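PDB 5EZ7: flavoenzyme PA4991, which binds one FAD per monomer and probably works as an FAD-dependent oxidoreductase of the DAO family, its physiological substrate still unknown. Local coordinates for residues G19-A24 with R162-L167. Residues are numbered along the deposited sequence; the frame is centred on the assembly and turned at random.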
loop_
_atom_site.group_PDB
_atom_site.type_symbol
_atom_site.label_atom_id
_atom_site.label_comp_id
_atom_site.label_asym_id
_atom_site.label_seq_id
_atom_site.Cartn_x
_atom_site.Cartn_y
_atom_site.Cartn_z
ATOM N N GLY A 19 7.789 -3.601 -1.403
ATOM C CA GLY A 19 8.828 -4.192 -2.236
ATOM C C GLY A 19 9.242 -3.323 -3.412
ATOM O O GLY A 19 10.395 -3.286 -3.801
ATOM N N LEU A 20 8.276 -2.637 -3.996
ATOM C CA LEU A 20 8.524 -1.838 -5.173
ATOM C C LEU A 20 9.235 -0.552 -4.793
ATOM O O LEU A 20 10.066 -0.070 -5.527
ATOM C CB LEU A 20 7.218 -1.539 -5.909
ATOM C CG LEU A 20 6.624 -2.599 -6.850
ATOM C CD1 LEU A 20 5.218 -2.181 -7.306
ATOM C CD2 LEU A 20 7.503 -2.819 -8.085
ATOM N N TRP A 21 8.885 0.005 -3.649
ATOM C CA TRP A 21 9.466 1.257 -3.215
ATOM C C TRP A 21 10.872 0.969 -2.859
ATOM O O TRP A 21 11.758 1.613 -3.350
ATOM C CB TRP A 21 8.721 1.869 -2.022
ATOM C CG TRP A 21 9.220 3.219 -1.666
ATOM C CD1 TRP A 21 10.386 3.515 -1.055
ATOM C CD2 TRP A 21 8.577 4.470 -1.940
ATOM N NE1 TRP A 21 10.521 4.879 -0.935
ATOM C CE2 TRP A 21 9.405 5.481 -1.439
ATOM C CE3 TRP A 21 7.370 4.830 -2.560
ATOM C CZ2 TRP A 21 9.083 6.835 -1.546
ATOM C CZ3 TRP A 21 7.043 6.174 -2.650
ATOM C CH2 TRP A 21 7.891 7.163 -2.139
ATOM N N LEU A 22 11.083 -0.047 -2.031
ATOM C CA LEU A 22 12.445 -0.482 -1.670
ATOM C C LEU A 22 13.259 -0.790 -2.898
ATOM O O LEU A 22 14.423 -0.414 -2.979
ATOM C CB LEU A 22 12.405 -1.735 -0.807
ATOM C CG LEU A 22 13.745 -2.459 -0.513
ATOM C CD1 LEU A 22 14.667 -1.565 0.323
ATOM C CD2 LEU A 22 13.493 -3.805 0.182
ATOM N N ASN A 23 12.674 -1.510 -3.836
ATOM C CA ASN A 23 13.421 -1.837 -5.053
ATOM C C ASN A 23 13.898 -0.561 -5.745
ATOM O O ASN A 23 15.022 -0.467 -6.194
ATOM C CB ASN A 23 12.556 -2.669 -5.990
ATOM C CG ASN A 23 13.331 -3.267 -7.161
ATOM O OD1 ASN A 23 14.397 -3.855 -6.966
ATOM N ND2 ASN A 23 12.776 -3.172 -8.365
ATOM N N ALA A 24 13.026 0.433 -5.824
ATOM C CA ALA A 24 13.364 1.642 -6.517
ATOM C C ALA A 24 14.498 2.418 -5.802
ATOM O O ALA A 24 15.400 2.924 -6.456
ATOM C CB ALA A 24 12.126 2.492 -6.660
ATOM N N ARG A 162 2.417 1.638 -11.302
ATOM C CA ARG A 162 2.916 1.696 -12.690
ATOM C C ARG A 162 4.310 2.371 -12.742
ATOM O O ARG A 162 5.231 1.846 -13.312
ATOM C CB ARG A 162 1.909 2.408 -13.636
ATOM C CG ARG A 162 2.565 2.947 -14.928
ATOM C CD ARG A 162 1.924 4.176 -15.546
ATOM N NE ARG A 162 1.905 5.355 -14.676
ATOM C CZ ARG A 162 2.873 6.272 -14.548
ATOM N NH1 ARG A 162 4.037 6.184 -15.237
ATOM N NH2 ARG A 162 2.669 7.291 -13.697
ATOM N N ARG A 163 4.441 3.530 -12.114
ATOM C CA ARG A 163 5.724 4.255 -12.044
ATOM C C ARG A 163 6.834 3.515 -11.296
ATOM O O ARG A 163 7.975 3.464 -11.744
ATOM C CB ARG A 163 5.515 5.621 -11.389
ATOM C CG ARG A 163 6.733 6.550 -11.407
ATOM C CD ARG A 163 7.408 6.645 -12.777
ATOM N NE ARG A 163 8.591 7.491 -12.704
ATOM C CZ ARG A 163 9.537 7.601 -13.650
ATOM N NH1 ARG A 163 9.472 6.896 -14.784
ATOM N NH2 ARG A 163 10.566 8.428 -13.457
ATOM N N LEU A 164 6.501 2.919 -10.160
ATOM C CA LEU A 164 7.484 2.125 -9.444
ATOM C C LEU A 164 7.900 0.910 -10.243
ATOM O O LEU A 164 9.039 0.472 -10.123
ATOM C CB LEU A 164 6.995 1.696 -8.080
ATOM C CG LEU A 164 6.720 2.810 -7.079
ATOM C CD1 LEU A 164 5.958 2.273 -5.892
ATOM C CD2 LEU A 164 7.983 3.441 -6.550
ATOM N N ALA A 165 7.006 0.377 -11.069
ATOM C CA ALA A 165 7.369 -0.718 -11.945
ATOM C C ALA A 165 8.262 -0.242 -13.058
ATOM O O ALA A 165 9.160 -0.955 -13.429
ATOM C CB ALA A 165 6.138 -1.383 -12.511
ATOM N N GLU A 166 8.029 0.952 -13.602
ATOM C CA GLU A 166 8.975 1.558 -14.549
ATOM C C GLU A 166 10.368 1.713 -13.932
ATOM O O GLU A 166 11.385 1.339 -14.535
ATOM C CB GLU A 166 8.472 2.928 -15.039
ATOM C CG GLU A 166 7.487 2.839 -16.212
ATOM C CD GLU A 166 6.619 4.081 -16.448
ATOM O OE1 GLU A 166 6.780 5.122 -15.744
ATOM O OE2 GLU A 166 5.739 4.003 -17.353
ATOM N N LEU A 167 10.411 2.260 -12.717
ATOM C CA LEU A 167 11.694 2.433 -11.975
ATOM C C LEU A 167 12.421 1.132 -11.656
ATOM O O LEU A 167 13.609 1.152 -11.389
ATOM C CB LEU A 167 11.466 3.214 -10.672
ATOM C CG LEU A 167 11.083 4.678 -10.888
ATOM C CD1 LEU A 167 10.705 5.317 -9.570
ATOM C CD2 LEU A 167 12.196 5.457 -11.551
HETATM O O HOH W 1 10.633 -0.730 -8.224
#
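A single water bridges the two helices: it donates to Leu-20 O at 2.8 Å and to Leu-164 O, also at 2.8 Å, and accepts a longer bond from Asn-23 ND2 at 3.3 Å. For Leu-20 O, already bonded to Ala-24 N, the water is a further partner, at an interface that has no direct hydrogen bond. Asn-23 ND2 also bonds Ser-171 OG, and its OD1 bonds Thr-33 OG1; these two bonds restrain the rotation of the amide. Beside this bridge the packing is apolar. Leu-20 CB meets Leu-164 CB at 3.9 Å, and one turn on Ala-24 CB faces Leu-167 CB at 4.1 Å. Leu-164 CD1 lies near Leu-20 CB, while its CD2 approaches Ala-24 CB and, obliquely, the Trp-21 ring at CE3, 4.3 Å away. That indole leads on to Trp-79, Leu-89 and helix 350-364. The segment axes approach to 9.0 Å and diverge by 38°. Leu-20 also touches strand 33-37, and Gly-19 fits the third glycine of a GxGxxG pattern. Helix 17-28 joins the adjacent parallel strands 10-13 and 33-37, so helix 157-168 packs on the helix of the Rossmann-type beta-alpha-beta unit that binds FAD in this family.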